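PDB 4ZBY: uracil-DNA glycosylase from Sulfolobus tokodaii str. 7, which belongs to the uracil-DNA glycosylase superfamily and carries an iron-sulfur cluster and a bound uracil in its alpha/beta fold. Local coordinates for residues A[138-150]-A[155-167]. Sequence-based numbering, arbitrary orientation.
With URA (uracil), chain C.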
loop_
_atom_site.group_PDB
_atom_site.type_symbol
_atom_site.label_atom_id
_atom_site.label_comp_id
_atom_site.label_asym_id
_atom_site.label_seq_id
_atom_site.Cartn_x
_atom_site.Cartn_y
_atom_site.Cartn_z
ATOM N N SER A 138 -10.153 13.804 -5.728
ATOM C CA SER A 138 -10.526 14.164 -7.088
ATOM C C SER A 138 -10.040 13.083 -8.050
ATOM O O SER A 138 -10.826 12.292 -8.552
ATOM C CB SER A 138 -9.941 15.525 -7.456
ATOM O OG SER A 138 -8.570 15.576 -7.099
ATOM N N SER A 139 -8.733 13.029 -8.282
ATOM C CA SER A 139 -8.134 11.963 -9.078
ATOM C C SER A 139 -6.720 11.732 -8.570
ATOM O O SER A 139 -6.168 12.596 -7.912
ATOM C CB SER A 139 -8.126 12.326 -10.563
ATOM O OG SER A 139 -7.215 13.382 -10.811
ATOM N N ILE A 140 -6.125 10.583 -8.866
ATOM C CA ILE A 140 -4.751 10.388 -8.446
ATOM C C ILE A 140 -3.825 11.422 -9.108
ATOM O O ILE A 140 -2.880 11.875 -8.480
ATOM C CB ILE A 140 -4.262 8.936 -8.739
ATOM C CG1 ILE A 140 -2.918 8.669 -8.046
ATOM C CG2 ILE A 140 -4.213 8.646 -10.240
ATOM C CD1 ILE A 140 -2.990 8.809 -6.522
ATOM N N THR A 141 -4.111 11.820 -10.340
ATOM C CA THR A 141 -3.256 12.782 -11.034
ATOM C C THR A 141 -3.240 14.099 -10.266
ATOM O O THR A 141 -2.191 14.751 -10.102
ATOM C CB THR A 141 -3.722 13.004 -12.487
ATOM O OG1 THR A 141 -3.569 11.785 -13.224
ATOM C CG2 THR A 141 -2.901 14.080 -13.167
ATOM N N LYS A 142 -4.398 14.463 -9.736
ATOM C CA LYS A 142 -4.554 15.784 -9.123
ATOM C C LYS A 142 -4.036 15.816 -7.695
ATOM O O LYS A 142 -3.711 16.893 -7.170
ATOM C CB LYS A 142 -6.020 16.206 -9.146
ATOM C CG LYS A 142 -6.453 16.752 -10.490
ATOM C CD LYS A 142 -7.945 17.003 -10.534
ATOM C CE LYS A 142 -8.347 17.598 -11.863
ATOM N NZ LYS A 142 -9.792 17.890 -11.898
ATOM N N VAL A 143 -3.957 14.653 -7.057
ATOM C CA VAL A 143 -3.626 14.648 -5.641
ATOM C C VAL A 143 -2.251 14.085 -5.330
ATOM O O VAL A 143 -1.765 14.270 -4.222
ATOM C CB VAL A 143 -4.675 13.873 -4.797
ATOM C CG1 VAL A 143 -6.104 14.360 -5.111
ATOM C CG2 VAL A 143 -4.515 12.339 -4.951
ATOM N N ARG A 144 -1.620 13.392 -6.277
ATOM C CA ARG A 144 -0.306 12.803 -5.988
ATOM C C ARG A 144 0.775 13.867 -5.835
ATOM O O ARG A 144 0.612 15.035 -6.290
ATOM C CB ARG A 144 0.108 11.811 -7.086
ATOM C CG ARG A 144 0.241 12.450 -8.489
ATOM C CD ARG A 144 1.571 12.061 -9.162
ATOM N NE ARG A 144 2.719 12.727 -8.550
ATOM C CZ ARG A 144 3.158 13.936 -8.881
ATOM N NH1 ARG A 144 2.533 14.656 -9.810
ATOM N NH2 ARG A 144 4.217 14.450 -8.266
ATOM N N GLY A 145 1.859 13.460 -5.166
ATOM C CA GLY A 145 3.101 14.209 -5.156
ATOM C C GLY A 145 3.194 15.232 -4.042
ATOM O O GLY A 145 4.075 16.088 -4.041
ATOM N N LYS A 146 2.284 15.159 -3.088
ATOM C CA LYS A 146 2.459 15.974 -1.905
ATOM C C LYS A 146 1.918 15.252 -0.688
ATOM O O LYS A 146 1.261 14.207 -0.795
ATOM C CB LYS A 146 1.804 17.344 -2.082
ATOM C CG LYS A 146 0.302 17.369 -2.012
ATOM C CD LYS A 146 -0.147 18.817 -1.867
ATOM C CE LYS A 146 -1.652 18.955 -1.873
ATOM N NZ LYS A 146 -2.057 20.395 -1.953
ATOM N N SER A 147 2.230 15.786 0.484
ATOM C CA SER A 147 1.825 15.130 1.711
ATOM C C SER A 147 0.521 15.694 2.282
ATOM O O SER A 147 0.146 16.874 2.091
ATOM C CB SER A 147 2.947 15.218 2.750
ATOM O OG SER A 147 3.387 16.540 2.875
ATOM N N TYR A 148 -0.201 14.806 2.955
ATOM C CA TYR A 148 -1.485 15.132 3.567
ATOM C C TYR A 148 -1.428 14.666 5.017
ATOM O O TYR A 148 -1.069 13.525 5.293
ATOM C CB TYR A 148 -2.629 14.456 2.809
ATOM C CG TYR A 148 -2.737 14.890 1.366
ATOM C CD1 TYR A 148 -1.959 14.297 0.374
ATOM C CD2 TYR A 148 -3.631 15.885 0.986
ATOM C CE1 TYR A 148 -2.049 14.692 -0.942
ATOM C CE2 TYR A 148 -3.735 16.288 -0.341
ATOM C CZ TYR A 148 -2.937 15.693 -1.298
ATOM O OH TYR A 148 -3.053 16.104 -2.613
ATOM N N VAL A 149 -1.742 15.544 5.957
ATOM C CA VAL A 149 -1.637 15.131 7.351
ATOM C C VAL A 149 -2.926 14.452 7.818
ATOM O O VAL A 149 -4.028 15.015 7.706
ATOM C CB VAL A 149 -1.318 16.316 8.262
ATOM C CG1 VAL A 149 -1.365 15.887 9.722
ATOM C CG2 VAL A 149 0.047 16.879 7.906
ATOM N N TRP A 150 -2.784 13.236 8.328
ATOM C CA TRP A 150 -3.902 12.491 8.868
ATOM C C TRP A 150 -3.777 12.463 10.386
ATOM O O TRP A 150 -2.930 11.764 10.930
ATOM C CB TRP A 150 -3.916 11.088 8.285
ATOM C CG TRP A 150 -5.076 10.201 8.663
ATOM C CD1 TRP A 150 -6.229 10.552 9.313
ATOM C CD2 TRP A 150 -5.167 8.794 8.416
ATOM N NE1 TRP A 150 -7.032 9.440 9.481
ATOM C CE2 TRP A 150 -6.403 8.353 8.934
ATOM C CE3 TRP A 150 -4.330 7.870 7.790
ATOM C CZ2 TRP A 150 -6.817 7.022 8.839
ATOM C CZ3 TRP A 150 -4.733 6.544 7.713
ATOM C CH2 TRP A 150 -5.962 6.131 8.243
ATOM N N LYS A 155 -1.546 10.222 17.291
ATOM C CA LYS A 155 -0.485 10.681 16.408
ATOM C C LYS A 155 -0.988 11.428 15.183
ATOM O O LYS A 155 -2.182 11.668 15.019
ATOM C CB LYS A 155 0.359 9.489 15.939
ATOM C CG LYS A 155 1.164 8.803 17.030
ATOM C CD LYS A 155 1.691 7.435 16.573
ATOM C CE LYS A 155 2.558 6.790 17.650
ATOM N NZ LYS A 155 2.655 5.302 17.529
ATOM N N GLU A 156 -0.039 11.811 14.339
ATOM C CA GLU A 156 -0.301 12.259 12.987
ATOM C C GLU A 156 0.322 11.233 12.068
ATOM O O GLU A 156 1.390 10.694 12.378
ATOM C CB GLU A 156 0.311 13.624 12.698
ATOM C CG GLU A 156 -0.300 14.798 13.434
ATOM C CD GLU A 156 0.317 16.119 13.003
ATOM O OE1 GLU A 156 1.437 16.094 12.445
ATOM O OE2 GLU A 156 -0.316 17.175 13.211
ATOM N N ILE A 157 -0.331 10.962 10.946
ATOM C CA ILE A 157 0.256 10.125 9.912
ATOM C C ILE A 157 0.362 10.970 8.663
ATOM O O ILE A 157 -0.582 11.687 8.314
ATOM C CB ILE A 157 -0.591 8.867 9.629
ATOM C CG1 ILE A 157 -0.564 7.946 10.856
ATOM C CG2 ILE A 157 -0.047 8.116 8.400
ATOM C CD1 ILE A 157 -1.557 6.814 10.795
ATOM N N ILE A 158 1.516 10.929 8.015
ATOM C CA ILE A 158 1.695 11.658 6.763
ATOM C C ILE A 158 1.313 10.747 5.618
ATOM O O ILE A 158 1.921 9.689 5.440
ATOM C CB ILE A 158 3.136 12.097 6.578
ATOM C CG1 ILE A 158 3.550 13.053 7.702
ATOM C CG2 ILE A 158 3.304 12.739 5.246
ATOM C CD1 ILE A 158 5.056 13.273 7.770
ATOM N N VAL A 159 0.307 11.138 4.850
ATOM C CA VAL A 159 -0.122 10.325 3.721
ATOM C C VAL A 159 0.432 10.925 2.440
ATOM O O VAL A 159 0.273 12.118 2.175
ATOM C CB VAL A 159 -1.666 10.214 3.629
ATOM C CG1 VAL A 159 -2.084 9.480 2.333
ATOM C CG2 VAL A 159 -2.221 9.499 4.850
ATOM N N PHE A 160 1.098 10.100 1.652
ATOM C CA PHE A 160 1.727 10.581 0.436
ATOM C C PHE A 160 1.324 9.737 -0.760
ATOM O O PHE A 160 1.823 8.629 -0.934
ATOM C CB PHE A 160 3.257 10.575 0.594
ATOM C CG PHE A 160 3.957 11.451 -0.376
ATOM C CD1 PHE A 160 4.536 12.634 0.047
ATOM C CD2 PHE A 160 4.013 11.124 -1.732
ATOM C CE1 PHE A 160 5.161 13.483 -0.870
ATOM C CE2 PHE A 160 4.643 11.970 -2.655
ATOM C CZ PHE A 160 5.229 13.129 -2.215
ATOM N N PRO A 161 0.411 10.260 -1.595
ATOM C CA PRO A 161 -0.017 9.464 -2.736
ATOM C C PRO A 161 0.977 9.535 -3.887
ATOM O O PRO A 161 1.515 10.598 -4.134
ATOM C CB PRO A 161 -1.350 10.121 -3.152
ATOM C CG PRO A 161 -1.727 11.016 -2.002
ATOM C CD PRO A 161 -0.428 11.455 -1.396
ATOM N N THR A 162 1.201 8.425 -4.575
ATOM C CA THR A 162 1.988 8.411 -5.805
ATOM C C THR A 162 1.283 7.603 -6.895
ATOM O O THR A 162 0.260 6.962 -6.649
ATOM C CB THR A 162 3.374 7.795 -5.587
ATOM O OG1 THR A 162 3.257 6.364 -5.526
ATOM C CG2 THR A 162 4.008 8.298 -4.281
ATOM N N TYR A 163 1.834 7.626 -8.105
ATOM C CA TYR A 163 1.343 6.740 -9.147
ATOM C C TYR A 163 1.715 5.329 -8.749
ATOM O O TYR A 163 2.607 5.120 -7.940
ATOM C CB TYR A 163 1.932 7.098 -10.509
ATOM C CG TYR A 163 1.397 8.380 -11.106
ATOM C CD1 TYR A 163 0.038 8.690 -11.043
ATOM C CD2 TYR A 163 2.243 9.271 -11.748
ATOM C CE1 TYR A 163 -0.455 9.861 -11.593
ATOM C CE2 TYR A 163 1.755 10.443 -12.311
ATOM C CZ TYR A 163 0.409 10.734 -12.225
ATOM O OH TYR A 163 -0.080 11.902 -12.773
ATOM N N HIS A 164 1.007 4.354 -9.288
ATOM C CA HIS A 164 1.330 2.983 -9.000
ATOM C C HIS A 164 2.582 2.603 -9.774
ATOM O O HIS A 164 2.764 3.042 -10.903
ATOM C CB HIS A 164 0.152 2.104 -9.398
ATOM C CG HIS A 164 0.273 0.699 -8.934
ATOM N ND1 HIS A 164 1.088 -0.221 -9.557
ATOM C CD2 HIS A 164 -0.338 0.045 -7.918
ATOM C CE1 HIS A 164 0.979 -1.386 -8.941
ATOM N NE2 HIS A 164 0.118 -1.249 -7.944
ATOM N N PRO A 165 3.437 1.760 -9.196
ATOM C CA PRO A 165 4.690 1.398 -9.877
ATOM C C PRO A 165 4.482 0.763 -11.249
ATOM O O PRO A 165 5.305 0.947 -12.128
ATOM C CB PRO A 165 5.325 0.386 -8.924
ATOM C CG PRO A 165 4.766 0.712 -7.617
ATOM C CD PRO A 165 3.396 1.252 -7.814
ATOM N N ALA A 166 3.410 -0.007 -11.401
ATOM C CA ALA A 166 3.091 -0.617 -12.681
ATOM C C ALA A 166 2.975 0.437 -13.788
ATOM O O ALA A 166 3.318 0.166 -14.943
ATOM C CB ALA A 166 1.820 -1.414 -12.561
ATOM N N ALA A 167 2.536 1.645 -13.439
ATOM C CA ALA A 167 2.355 2.692 -14.446
ATOM C C ALA A 167 3.687 3.244 -14.932
ATOM O O ALA A 167 3.752 3.910 -15.967
ATOM C CB ALA A 167 1.486 3.833 -13.893
HETATM N N1 URA C . 0.026 -4.411 -7.648
HETATM C C2 URA C . -0.406 -4.006 -6.433
HETATM O O2 URA C . -1.232 -3.125 -6.281
HETATM N N3 URA C . -0.024 -4.755 -5.391
HETATM C C4 URA C . 0.748 -5.861 -5.439
HETATM O O4 URA C . 1.080 -6.405 -4.399
HETATM C C5 URA C . 1.190 -6.247 -6.720
HETATM C C6 URA C . 0.832 -5.515 -7.802
HETATM O O HOH W 1 0.251 14.199 -11.576
#
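W150 and I157 face each other as a hydrogen-bonded antiparallel pair, W150 N reaching I157 O at 2.7 Å and I157 N returning the bond to W150 O. Y148 and V159 form the next such pair, with V159 N to Y148 O almost straight (176°). Beyond this ladder the 138-150 segment leaves strand pairing, yet G145 N still donates to P161 O at 3.1 Å. G145 suits the bend, since its phi is positive and a side chain there would run into R144. The F160 ring lies close by, its CZ 3.4 Å from G145 C. P161 has no N-H to offer, and its ring packs instead, CD lying 3.6 Å from Y148 CE1 at the tyrosine's edge. Y148 OH in turn donates to V143 O on a lone pair in the carbonyl plane, tying the strand back to helix 140-143. R144 lays its methylene CD over one face of the Y163 ring, a CH-pi contact 3.6 Å from the centroid. Its CG sits between backbone N and carbonyl carbon (chi1 61°), and further bends at chi2 and chi3 carry the guanidinium past the ring to a salt bridge with D181. One water joins R144 NH1, Y163 OH and T141 O, while I140 CG2 meets the same ring at its edge. On the strand, the beta-branched V159 touches W150 CE3 through CG2 at 4.0 Å. Past Y163, H164 NE2 donates to uracil O2 at 2.8 Å, and A166 N, bonded to ND1, helps fix the imidazole's rotation. The hairpin closes one side of the mixed sheet: strand 155-162 pairs with strand 117-121 and 148-152 is outermost, with W150 and P161 against helix 123-133 and F160 and Y163 against helix 172-190.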